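3,6-diketocamphane 1,6 monooxygenase (PDB 4UWM) catalyses the FMNH2- and O2-dependent Baeyer-Villiger oxidation of a bornanedione to a lactone, a step in the breakdown of (-)-camphor by Pseudomonas putida. Local coordinates at residues 2-7 / 37-42; 32-37 / 69-74; 82-87 / 166-171; 143-148 / 159-164. One frame throughout, in Å; residues are numbered along the deposited sequence. Where two conformers were deposited one is given.

How the interactions relate
Interaction 1 lies in the barrel sheet and interaction 2 beside it, where helix 19-35 ends; they share G37. Their centres are 8 Å apart. Interaction 1 pairs strands 4-9 and 40-43, and interaction 2 brings the end of helix 19-35 to the start of strand 72-79. M41 N lies 2.8 Å from K72 O, a probable hydrogen bond. Interactions 3 and 4 form a second pair, also with centres 8 Å apart, joined by the hairpin of strands 159-162 and 167-170. Both touch the second subunit. The two pairs are 31 to 34 Å apart between centres. The side chain of M42 in interaction 1 is about 6 Å from FMN, that of Q83 in interaction 3 about 13 Å.

Interaction 1. Residues 2-7 / 37-42; sequences AMETGL and GIDSMM
T5 and I38 lay their side chains obliquely across each other where strands 4-9 and 40-43 run as parallel neighbours. With helix 19-35 between them, the strands make a beta-alpha-beta unit of the TIM barrel of the bacterial luciferase family. CG1 of I38 meets T5 CG2 at 3.8 Å. The other branch of I38, CG2, stands anti to its own backbone N. This brings it over the neighbouring backbone, 3.4 Å from T5 O and 3.7 Å from G6 CA. An alanine here would remove both branches, which would probably open a gap over T5 O and G6 and take a packing partner from the T5 methyl.

E4 and D39 meet differently. Their carboxylates are stacked, with planes 28° apart and E4 OE1 4.3 Å from D39 OD1. The like charges probably repel, or raise the proton affinity of one group. D39 OD2 is hydrogen-bonded to a tetraethylene glycol, probably from the crystallisation liquor. Further on, L7 and M41 are bridge partners on one face of the sheet, with L7 CD2 4.3 Å from M41 CG. Three backbone bonds hold the strands: D39 N to T5 O, L7 N to S40 O and M42 N to L7 O. A water accepts from T5 N at 2.9 Å and sits 2.7 Å from E4 OE1.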
loop_
_atom_site.group_PDB
_atom_site.type_symbol
_atom_site.label_atom_id
_atom_site.label_comp_id
_atom_site.label_asym_id
_atom_site.label_seq_id
_atom_site.Cartn_x
_atom_site.Cartn_y
_atom_site.Cartn_z
ATOM N N ALA A 2 17.854 28.006 -5.621
ATOM C CA ALA A 2 16.474 28.409 -5.881
ATOM C C ALA A 2 15.474 27.740 -4.928
ATOM O O ALA A 2 15.726 26.647 -4.409
ATOM C CB ALA A 2 16.105 28.130 -7.338
ATOM N N MET A 3 14.357 28.421 -4.684
ATOM C CA MET A 3 13.191 27.833 -4.020
ATOM C C MET A 3 12.663 26.713 -4.921
ATOM O O MET A 3 12.579 26.889 -6.145
ATOM C CB MET A 3 12.113 28.899 -3.812
ATOM C CG MET A 3 10.867 28.434 -3.070
ATOM S SD MET A 3 9.450 29.524 -3.289
ATOM C CE MET A 3 9.116 29.286 -5.037
ATOM N N GLU A 4 12.344 25.561 -4.324
ATOM C CA GLU A 4 11.834 24.427 -5.100
ATOM C C GLU A 4 10.322 24.523 -5.269
ATOM O O GLU A 4 9.654 25.194 -4.469
ATOM C CB GLU A 4 12.201 23.098 -4.431
ATOM C CG GLU A 4 13.680 22.761 -4.402
ATOM C CD GLU A 4 14.264 22.389 -5.766
ATOM O OE1 GLU A 4 13.516 22.239 -6.750
ATOM O OE2 GLU A 4 15.495 22.238 -5.859
ATOM N N THR A 5 9.795 23.862 -6.310
ATOM C CA THR A 5 8.352 23.682 -6.462
ATOM C C THR A 5 7.956 22.274 -5.957
ATOM O O THR A 5 8.626 21.286 -6.272
ATOM C CB THR A 5 7.885 23.863 -7.928
ATOM O OG1 THR A 5 8.333 25.130 -8.418
ATOM C CG2 THR A 5 6.342 23.851 -8.035
ATOM N N GLY A 6 6.889 22.214 -5.161
ATOM C CA GLY A 6 6.303 20.943 -4.707
ATOM C C GLY A 6 4.820 20.862 -5.015
ATOM O O GLY A 6 4.183 21.875 -5.333
ATOM N N LEU A 7 4.271 19.649 -4.957
ATOM C CA LEU A 7 2.841 19.447 -5.140
ATOM C C LEU A 7 2.312 18.796 -3.874
ATOM O O LEU A 7 2.971 17.923 -3.316
ATOM C CB LEU A 7 2.608 18.564 -6.368
ATOM C CG LEU A 7 1.204 18.425 -6.951
ATOM C CD1 LEU A 7 0.696 19.741 -7.563
ATOM C CD2 LEU A 7 1.195 17.307 -7.976
ATOM N N GLY A 37 9.839 18.961 -13.615
ATOM C CA GLY A 37 10.856 19.207 -12.590
ATOM C C GLY A 37 10.357 19.644 -11.232
ATOM O O GLY A 37 11.089 20.282 -10.463
ATOM N N ILE A 38 9.107 19.315 -10.915
ATOM C CA ILE A 38 8.630 19.502 -9.549
ATOM C C ILE A 38 9.417 18.540 -8.625
ATOM O O ILE A 38 9.667 17.390 -8.969
ATOM C CB ILE A 38 7.089 19.411 -9.466
ATOM C CG1 ILE A 38 6.486 20.678 -10.108
ATOM C CG2 ILE A 38 6.600 19.255 -8.019
ATOM C CD1 ILE A 38 4.966 20.689 -10.219
ATOM N N ASP A 39 9.870 19.060 -7.488
ATOM C CA ASP A 39 10.836 18.371 -6.631
ATOM C C ASP A 39 10.205 17.236 -5.782
ATOM O O ASP A 39 10.829 16.210 -5.556
ATOM C CB ASP A 39 11.478 19.365 -5.659
ATOM C CG ASP A 39 12.553 18.722 -4.804
ATOM O OD1 ASP A 39 13.472 18.125 -5.387
ATOM O OD2 ASP A 39 12.477 18.801 -3.552
ATOM N N SER A 40 8.999 17.469 -5.287
ATOM C CA SER A 40 8.361 16.531 -4.365
ATOM C C SER A 40 6.851 16.516 -4.556
ATOM O O SER A 40 6.260 17.512 -4.974
ATOM C CB SER A 40 8.720 16.864 -2.917
ATOM O OG SER A 40 8.243 18.140 -2.557
ATOM N N MET A 41 6.231 15.369 -4.260
ATOM C CA MET A 41 4.777 15.286 -4.217
ATOM C C MET A 41 4.364 14.698 -2.879
ATOM O O MET A 41 4.770 13.597 -2.554
ATOM C CB MET A 41 4.257 14.432 -5.373
ATOM C CG MET A 41 2.729 14.276 -5.389
ATOM S SD MET A 41 2.270 13.192 -6.749
ATOM C CE MET A 41 0.466 13.237 -6.660
ATOM N N MET A 42 3.613 15.472 -2.105
ATOM C CA MET A 42 3.072 15.059 -0.809
ATOM C C MET A 42 1.654 14.522 -1.033
ATOM O O MET A 42 0.874 15.135 -1.775
ATOM C CB MET A 42 3.024 16.254 0.155
ATOM C CG MET A 42 4.416 16.753 0.579
ATOM S SD MET A 42 4.305 18.198 1.660
ATOM C CE MET A 42 6.045 18.666 1.781
HETATM O O HOH W 1 11.276 22.284 -8.177
#

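Interaction 2. Residues 32-37 / 69-74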
loop_
_atom_site.group_PDB
_atom_site.type_symbol
_atom_site.label_atom_id
_atom_site.label_comp_id
_atom_site.label_asym_id
_atom_site.label_seq_id
_atom_site.Cartn_x
_atom_site.Cartn_y
_atom_site.Cartn_z
ATOM N N GLN A 32 3.258 13.997 -14.492
ATOM C CA GLN A 32 3.365 15.338 -15.079
ATOM C C GLN A 32 4.269 16.219 -14.214
ATOM O O GLN A 32 5.080 16.971 -14.751
ATOM C CB GLN A 32 1.980 15.973 -15.272
ATOM C CG GLN A 32 1.959 17.279 -16.073
ATOM C CD GLN A 32 2.296 18.519 -15.247
ATOM O OE1 GLN A 32 2.148 18.552 -14.015
ATOM N NE2 GLN A 32 2.740 19.560 -15.931
ATOM N N ALA A 33 4.136 16.124 -12.882
ATOM C CA ALA A 33 4.963 16.931 -11.986
ATOM C C ALA A 33 6.433 16.557 -12.152
ATOM O O ALA A 33 7.298 17.439 -12.227
ATOM C CB ALA A 33 4.503 16.803 -10.532
ATOM N N ASP A 34 6.711 15.250 -12.231
ATOM C CA ASP A 34 8.055 14.761 -12.497
ATOM C C ASP A 34 8.594 15.340 -13.829
ATOM O O ASP A 34 9.731 15.799 -13.864
ATOM C CB ASP A 34 8.058 13.223 -12.534
ATOM C CG ASP A 34 9.445 12.625 -12.628
ATOM O OD1 ASP A 34 10.331 12.941 -11.790
ATOM O OD2 ASP A 34 9.634 11.771 -13.521
ATOM N N SER A 35 7.771 15.321 -14.886
ATOM C CA SER A 35 8.180 15.782 -16.227
ATOM C C SER A 35 8.572 17.269 -16.281
ATOM O O SER A 35 9.383 17.661 -17.110
ATOM C CB SER A 35 7.087 15.500 -17.259
ATOM O OG SER A 35 6.008 16.408 -17.111
ATOM N N VAL A 36 8.005 18.091 -15.410
ATOM C CA VAL A 36 8.304 19.528 -15.426
ATOM C C VAL A 36 9.187 19.945 -14.249
ATOM O O VAL A 36 9.252 21.123 -13.916
ATOM C CB VAL A 36 7.032 20.415 -15.521
ATOM C CG1 VAL A 36 6.218 20.052 -16.753
ATOM C CG2 VAL A 36 6.165 20.312 -14.263
ATOM N N GLY A 37 9.839 18.961 -13.615
ATOM C CA GLY A 37 10.856 19.207 -12.590
ATOM C C GLY A 37 10.357 19.644 -11.232
ATOM O O GLY A 37 11.089 20.282 -10.463
ATOM N N LYS A 69 11.084 9.535 -12.487
ATOM C CA LYS A 69 12.543 9.462 -12.435
ATOM C C LYS A 69 13.150 10.236 -11.270
ATOM O O LYS A 69 14.015 9.730 -10.575
ATOM C CB LYS A 69 13.155 9.951 -13.760
ATOM C CG LYS A 69 13.302 8.877 -14.835
ATOM C CD LYS A 69 12.444 9.144 -16.064
ATOM C CE LYS A 69 11.078 8.480 -15.987
ATOM N NZ LYS A 69 10.337 8.631 -17.270
ATOM N N ASN A 70 12.699 11.465 -11.065
ATOM C CA ASN A 70 13.328 12.336 -10.087
ATOM C C ASN A 70 12.509 12.774 -8.900
ATOM O O ASN A 70 13.072 13.049 -7.849
ATOM C CB ASN A 70 13.845 13.613 -10.778
ATOM C CG ASN A 70 14.707 13.303 -11.980
ATOM O OD1 ASN A 70 15.678 12.559 -11.890
ATOM N ND2 ASN A 70 14.337 13.847 -13.115
ATOM N N ILE A 71 11.201 12.922 -9.081
ATOM C CA ILE A 71 10.368 13.498 -8.037
ATOM C C ILE A 71 10.464 12.626 -6.772
ATOM O O ILE A 71 10.604 11.408 -6.873
ATOM C CB ILE A 71 8.902 13.672 -8.534
ATOM C CG1 ILE A 71 8.126 14.655 -7.659
ATOM C CG2 ILE A 71 8.221 12.311 -8.754
ATOM C CD1 ILE A 71 6.885 15.213 -8.343
ATOM N N LYS A 72 10.438 13.273 -5.608
ATOM C CA LYS A 72 10.427 12.602 -4.317
ATOM C C LYS A 72 8.981 12.536 -3.789
ATOM O O LYS A 72 8.207 13.477 -3.968
ATOM C CB LYS A 72 11.287 13.366 -3.307
ATOM C CG LYS A 72 12.742 13.569 -3.731
ATOM C CD LYS A 72 13.473 14.292 -2.614
ATOM C CE LYS A 72 14.772 14.919 -3.079
ATOM N NZ LYS A 72 15.431 15.520 -1.889
ATOM N N PHE A 73 8.638 11.445 -3.109
ATOM C CA PHE A 73 7.273 11.280 -2.567
ATOM C C PHE A 73 7.251 11.292 -1.050
ATOM O O PHE A 73 8.204 10.843 -0.427
ATOM C CB PHE A 73 6.674 9.960 -3.041
ATOM C CG PHE A 73 6.462 9.882 -4.514
ATOM C CD1 PHE A 73 5.296 10.388 -5.088
ATOM C CD2 PHE A 73 7.398 9.266 -5.327
ATOM C CE1 PHE A 73 5.086 10.296 -6.452
ATOM C CE2 PHE A 73 7.187 9.162 -6.706
ATOM C CZ PHE A 73 6.036 9.690 -7.268
ATOM N N ALA A 74 6.164 11.786 -0.461
ATOM C CA ALA A 74 5.965 11.678 0.971
ATOM C C ALA A 74 4.502 11.504 1.294
ATOM O O ALA A 74 3.666 12.283 0.821
ATOM C CB ALA A 74 6.500 12.918 1.699
HETATM O O HOH W 2 12.103 16.064 -12.744
#
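D34, in the last turn of helix 19-35, reaches into the loop that leads to strand 72-79. Its CB packs against I71, 3.9 Å from CG2. CG stands anti to the backbone N (chi1 -173°), which carries it off the helix toward the loop, and it lies 3.5 Å from K69 N. From there the carboxylate divides its work between three successive amides. OD1 accepts two bonds. N70 N comes to its syn lone pair at 2.9 Å. I71 N comes on the anti side at 2.8 Å, 29° out of the carboxylate plane. OD2 takes the third amide, K69 N, at 2.9 Å. That donor sits above the carboxylate plane, 38° out of it. Three N-H groups thus grip the two oxygens and should hold the carboxylate against rotation. They also probably stabilise its negative charge.

Beside this polar grip is a small apolar one. A33 CB touches I71 CD1 at 3.6 Å. A water donates to D34 O and accepts from N70 ND2, a second tie between helix end and loop. I71 also packs on M41 of strand 40-43.

The helix ends in a Schellman motif with G37 at its C-prime position. I38 N then bonds to A33 O, and G37 N to D34 O. The contact pins the C-terminal end of an outer helix to the loop entering a barrel strand, as part of the alpha/beta layering of the TIM barrel.

Interaction 3. Residues 82-87 / 166-171; sequences HQHPAK and WDAGYP
The W166 indole has P85 CD over one face, 3.3 Å from the centroid of its five-membered ring and only 6° off the ring normal. This is a CH-pi contact. The edge of the same indole points at the face of the H84 imidazole, an edge-to-face pair with planes at 68° and centroids 5.2 Å apart. P85 CD also lies over one face of H84, offset toward the rim. At its own edge, near the ring plane, H84 meets D167 O and A86 CA.

H84 is the N-cap of helix 85-98, and W166 leads into strand 167-170 of a two-stranded hairpin. The contact therefore packs a helix start of the barrel against that hairpin. ND1 of H84 accepts from A86 N at 3.1 Å and caps the helix. NE2 donates to D167 O at 2.8 Å. Bonded at both nitrogens, the ring is probably fixed in its rotation and in the tautomer with its proton on NE2.

P85 also packs on S146 and I149 of helix 139-155. The side chain of D167 turns to a neighbour: its OD2 forms a salt bridge with K137 of the second subunit. A168 CB rests 3.7 Å from H84 CE1.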
loop_
_atom_site.group_PDB
_atom_site.type_symbol
_atom_site.label_atom_id
_atom_site.label_comp_id
_atom_site.label_asym_id
_atom_site.label_seq_id
_atom_site.Cartn_x
_atom_site.Cartn_y
_atom_site.Cartn_z
ATOM N N HIS A 82 -3.079 4.989 13.991
ATOM C CA HIS A 82 -4.039 4.140 13.288
ATOM C C HIS A 82 -3.467 2.784 12.785
ATOM O O HIS A 82 -4.202 2.006 12.164
ATOM C CB HIS A 82 -4.632 4.898 12.059
ATOM C CG HIS A 82 -5.456 6.106 12.397
ATOM N ND1 HIS A 82 -5.957 6.948 11.423
ATOM C CD2 HIS A 82 -5.843 6.636 13.590
ATOM C CE1 HIS A 82 -6.640 7.931 11.999
ATOM N NE2 HIS A 82 -6.588 7.762 13.311
ATOM N N GLN A 83 -2.175 2.517 13.022
ATOM C CA GLN A 83 -1.452 1.361 12.460
ATOM C C GLN A 83 -0.553 0.738 13.512
ATOM O O GLN A 83 -0.031 1.468 14.375
ATOM C CB GLN A 83 -0.501 1.810 11.322
ATOM C CG GLN A 83 -1.132 2.619 10.210
ATOM C CD GLN A 83 -0.360 2.530 8.900
ATOM O OE1 GLN A 83 -0.365 3.464 8.091
ATOM N NE2 GLN A 83 0.283 1.398 8.679
ATOM N N HIS A 84 -0.309 -0.568 13.404
ATOM C CA HIS A 84 0.774 -1.175 14.170
ATOM C C HIS A 84 2.099 -0.614 13.677
ATOM O O HIS A 84 2.381 -0.663 12.481
ATOM C CB HIS A 84 0.780 -2.707 14.045
ATOM C CG HIS A 84 1.617 -3.346 15.098
ATOM N ND1 HIS A 84 2.991 -3.352 15.043
ATOM C CD2 HIS A 84 1.282 -3.857 16.309
ATOM C CE1 HIS A 84 3.473 -3.904 16.145
ATOM N NE2 HIS A 84 2.455 -4.221 16.928
ATOM N N PRO A 85 2.939 -0.083 14.591
ATOM C CA PRO A 85 4.182 0.565 14.189
ATOM C C PRO A 85 5.201 -0.334 13.506
ATOM O O PRO A 85 5.989 0.169 12.723
ATOM C CB PRO A 85 4.777 1.082 15.530
ATOM C CG PRO A 85 3.614 1.144 16.453
ATOM C CD PRO A 85 2.679 0.067 16.037
ATOM N N ALA A 86 5.265 -1.626 13.850
ATOM C CA ALA A 86 6.181 -2.532 13.131
ATOM C C ALA A 86 5.736 -2.755 11.671
ATOM O O ALA A 86 6.556 -2.773 10.772
ATOM C CB ALA A 86 6.314 -3.887 13.845
ATOM N N LYS A 87 4.451 -2.964 11.472
ATOM C CA LYS A 87 3.893 -3.089 10.105
ATOM C C LYS A 87 4.181 -1.819 9.285
ATOM O O LYS A 87 4.599 -1.897 8.129
ATOM C CB LYS A 87 2.388 -3.354 10.193
ATOM C CG LYS A 87 1.693 -3.721 8.878
ATOM C CD LYS A 87 2.130 -5.132 8.452
ATOM C CE LYS A 87 1.423 -5.608 7.206
ATOM N NZ LYS A 87 1.875 -4.756 6.071
ATOM N N TRP A 166 1.106 -0.321 22.046
ATOM C CA TRP A 166 1.460 -1.492 21.239
ATOM C C TRP A 166 2.524 -2.369 21.875
ATOM O O TRP A 166 3.371 -1.885 22.618
ATOM C CB TRP A 166 2.017 -1.073 19.874
ATOM C CG TRP A 166 1.073 -0.282 19.037
ATOM C CD1 TRP A 166 0.060 -0.758 18.261
ATOM C CD2 TRP A 166 1.061 1.146 18.884
ATOM N NE1 TRP A 166 -0.576 0.276 17.626
ATOM C CE2 TRP A 166 0.021 1.457 17.978
ATOM C CE3 TRP A 166 1.843 2.186 19.406
ATOM C CZ2 TRP A 166 -0.277 2.766 17.588
ATOM C CZ3 TRP A 166 1.542 3.517 19.008
ATOM C CH2 TRP A 166 0.488 3.779 18.108
ATOM N N ASP A 167 2.512 -3.644 21.505
ATOM C CA ASP A 167 3.691 -4.494 21.671
ATOM C C ASP A 167 4.397 -4.625 20.321
ATOM O O ASP A 167 3.748 -4.829 19.296
ATOM C CB ASP A 167 3.277 -5.878 22.170
ATOM C CG ASP A 167 2.639 -5.824 23.535
ATOM O OD1 ASP A 167 3.040 -4.976 24.349
ATOM O OD2 ASP A 167 1.713 -6.608 23.776
ATOM N N ALA A 168 5.718 -4.520 20.319
ATOM C CA ALA A 168 6.487 -4.619 19.091
ATOM C C ALA A 168 7.925 -4.966 19.405
ATOM O O ALA A 168 8.371 -4.807 20.530
ATOM C CB ALA A 168 6.430 -3.289 18.342
ATOM N N GLY A 169 8.666 -5.450 18.419
ATOM C CA GLY A 169 10.079 -5.681 18.627
ATOM C C GLY A 169 10.852 -6.042 17.385
ATOM O O GLY A 169 10.329 -5.975 16.273
ATOM N N TYR A 170 12.122 -6.380 17.569
ATOM C CA TYR A 170 12.946 -6.847 16.456
ATOM C C TYR A 170 13.668 -8.112 16.925
ATOM O O TYR A 170 14.310 -8.076 17.970
ATOM C CB TYR A 170 13.937 -5.777 15.987
ATOM C CG TYR A 170 14.599 -6.152 14.680
ATOM C CD1 TYR A 170 13.966 -5.926 13.441
ATOM C CD2 TYR A 170 15.823 -6.808 14.674
ATOM C CE1 TYR A 170 14.578 -6.310 12.244
ATOM C CE2 TYR A 170 16.424 -7.201 13.501
ATOM C CZ TYR A 170 15.813 -6.959 12.289
ATOM O OH TYR A 170 16.476 -7.383 11.144
ATOM N N PRO A 171 13.538 -9.234 16.175
ATOM C CA PRO A 171 14.029 -10.522 16.676
ATOM C C PRO A 171 15.524 -10.739 16.489
ATOM O O PRO A 171 16.162 -10.081 15.655
ATOM C CB PRO A 171 13.252 -11.544 15.834
ATOM C CG PRO A 171 13.025 -10.847 14.538
ATOM C CD PRO A 171 12.885 -9.377 14.854
#

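Interaction 4. Residues 143-148 / 159-164; sequences VRESLF and FFHEGK
E145 on helix 139-155 faces G163 with 7.4 Å between CA atoms, and one turn on F148 faces H161 with 9.7 Å between CA atoms. At E145 the helix is closer to the turn after strand 159-162 than it is at F148 to the strand.

CG of E145 is anti to the backbone N (chi1 -174°), and the extended chi2 carries CD out toward the turn, where the oxygens meet it. OE1 takes a weak bond from K164 N at 3.1 Å. OE2 lies 3.3 Å from G163 CA, and it accepts from Y165 N and W166 N. E145 ties the helix to the turn of the beta hairpin of strands 159-162 and 167-170, outside the barrel sheet. An alanine here would probably leave the amides of Y165 and W166 without their acceptor and the turn less firmly held to the helix.

H161 meets both E145 and F148. E145 CG comes within 3.9 Å of H161 NE2. F148 CD2 lies over one face of the imidazole, offset toward the rim, and F148 CE2 is 3.4 Å from H161 ND1. The two ring planes are 56° apart. E162 OE2 forms a salt bridge with R122 of the second subunit.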
loop_
_atom_site.group_PDB
_atom_site.type_symbol
_atom_site.label_atom_id
_atom_site.label_comp_id
_atom_site.label_asym_id
_atom_site.label_seq_id
_atom_site.Cartn_x
_atom_site.Cartn_y
_atom_site.Cartn_z
ATOM N N VAL A 143 1.465 8.918 18.933
ATOM C CA VAL A 143 2.486 9.310 17.940
ATOM C C VAL A 143 3.898 9.076 18.453
ATOM O O VAL A 143 4.747 8.539 17.739
ATOM C CB VAL A 143 2.309 10.779 17.435
ATOM C CG1 VAL A 143 3.489 11.242 16.591
ATOM C CG2 VAL A 143 0.998 10.951 16.672
ATOM N N ARG A 144 4.156 9.472 19.703
ATOM C CA ARG A 144 5.477 9.315 20.318
ATOM C C ARG A 144 5.916 7.849 20.436
ATOM O O ARG A 144 7.041 7.506 20.114
ATOM C CB ARG A 144 5.480 9.976 21.705
ATOM C CG ARG A 144 6.815 10.549 22.139
ATOM C CD ARG A 144 6.677 11.302 23.457
ATOM N NE ARG A 144 5.533 12.217 23.467
ATOM C CZ ARG A 144 4.493 12.115 24.291
ATOM N NH1 ARG A 144 4.440 11.140 25.192
ATOM N NH2 ARG A 144 3.508 12.996 24.221
ATOM N N GLU A 145 5.022 6.998 20.923
ATOM C CA GLU A 145 5.349 5.584 21.116
ATOM C C GLU A 145 5.568 4.912 19.766
ATOM O O GLU A 145 6.491 4.119 19.609
ATOM C CB GLU A 145 4.267 4.851 21.927
ATOM C CG GLU A 145 4.615 3.398 22.287
ATOM C CD GLU A 145 3.530 2.717 23.102
ATOM O OE1 GLU A 145 2.974 3.344 24.011
ATOM O OE2 GLU A 145 3.214 1.551 22.845
ATOM N N SER A 146 4.723 5.239 18.784
ATOM C CA SER A 146 4.901 4.640 17.454
ATOM C C SER A 146 6.264 5.009 16.883
ATOM O O SER A 146 7.012 4.154 16.423
ATOM C CB SER A 146 3.780 5.057 16.483
ATOM O OG SER A 146 4.203 4.760 15.153
ATOM N N LEU A 147 6.600 6.291 16.918
ATOM C CA LEU A 147 7.870 6.738 16.353
ATOM C C LEU A 147 9.051 6.090 17.097
ATOM O O LEU A 147 10.028 5.675 16.479
ATOM C CB LEU A 147 7.967 8.266 16.438
ATOM C CG LEU A 147 9.258 8.932 15.963
ATOM C CD1 LEU A 147 9.558 8.604 14.501
ATOM C CD2 LEU A 147 9.118 10.427 16.168
ATOM N N PHE A 148 8.937 6.003 18.418
ATOM C CA PHE A 148 9.956 5.320 19.246
ATOM C C PHE A 148 10.200 3.915 18.706
ATOM O O PHE A 148 11.344 3.550 18.443
ATOM C CB PHE A 148 9.517 5.281 20.712
ATOM C CG PHE A 148 10.408 4.438 21.602
ATOM C CD1 PHE A 148 11.616 4.935 22.077
ATOM C CD2 PHE A 148 10.026 3.153 21.964
ATOM C CE1 PHE A 148 12.427 4.172 22.904
ATOM C CE2 PHE A 148 10.838 2.374 22.787
ATOM C CZ PHE A 148 12.038 2.892 23.262
ATOM N N PHE A 159 15.278 -5.929 20.121
ATOM C CA PHE A 159 14.603 -5.362 21.283
ATOM C C PHE A 159 13.214 -5.963 21.341
ATOM O O PHE A 159 12.735 -6.568 20.367
ATOM C CB PHE A 159 14.531 -3.827 21.202
ATOM C CG PHE A 159 13.527 -3.316 20.184
ATOM C CD1 PHE A 159 13.824 -3.338 18.828
ATOM C CD2 PHE A 159 12.270 -2.854 20.589
ATOM C CE1 PHE A 159 12.897 -2.878 17.889
ATOM C CE2 PHE A 159 11.344 -2.396 19.652
ATOM C CZ PHE A 159 11.665 -2.407 18.303
ATOM N N PHE A 160 12.554 -5.816 22.479
ATOM C CA PHE A 160 11.120 -6.020 22.538
ATOM C C PHE A 160 10.542 -4.929 23.403
ATOM O O PHE A 160 11.134 -4.563 24.411
ATOM C CB PHE A 160 10.734 -7.403 23.067
ATOM C CG PHE A 160 9.293 -7.748 22.818
ATOM C CD1 PHE A 160 8.897 -8.269 21.588
ATOM C CD2 PHE A 160 8.328 -7.526 23.791
ATOM C CE1 PHE A 160 7.566 -8.572 21.339
ATOM C CE2 PHE A 160 6.992 -7.823 23.547
ATOM C CZ PHE A 160 6.608 -8.350 22.316
ATOM N N HIS A 161 9.391 -4.394 23.002
ATOM C CA HIS A 161 8.822 -3.255 23.682
ATOM C C HIS A 161 7.388 -3.564 24.052
ATOM O O HIS A 161 6.579 -3.910 23.197
ATOM C CB HIS A 161 8.888 -2.007 22.785
ATOM C CG HIS A 161 8.230 -0.802 23.380
ATOM N ND1 HIS A 161 8.883 0.061 24.233
ATOM C CD2 HIS A 161 6.966 -0.331 23.262
ATOM C CE1 HIS A 161 8.054 1.019 24.603
ATOM N NE2 HIS A 161 6.883 0.800 24.033
ATOM N N GLU A 162 7.083 -3.456 25.343
ATOM C CA GLU A 162 5.727 -3.650 25.849
ATOM C C GLU A 162 5.208 -2.282 26.219
ATOM O O GLU A 162 5.471 -1.798 27.310
ATOM C CB GLU A 162 5.738 -4.561 27.083
ATOM C CG GLU A 162 5.924 -6.031 26.759
ATOM C CD GLU A 162 5.816 -6.921 27.988
ATOM O OE1 GLU A 162 4.706 -7.085 28.529
ATOM O OE2 GLU A 162 6.853 -7.459 28.412
ATOM N N GLY A 163 4.500 -1.635 25.300
ATOM C CA GLY A 163 4.150 -0.246 25.501
ATOM C C GLY A 163 2.747 -0.061 26.011
ATOM O O GLY A 163 2.026 -1.035 26.251
ATOM N N LYS A 164 2.343 1.197 26.147
ATOM C CA LYS A 164 0.985 1.523 26.561
ATOM C C LYS A 164 -0.011 1.214 25.444
ATOM O O LYS A 164 -1.175 0.839 25.697
ATOM C CB LYS A 164 0.883 3.000 26.967
ATOM C CG LYS A 164 -0.322 3.301 27.845
ATOM C CD LYS A 164 -0.628 4.786 27.930
ATOM C CE LYS A 164 -1.963 5.002 28.620
ATOM N NZ LYS A 164 -2.279 6.450 28.728
#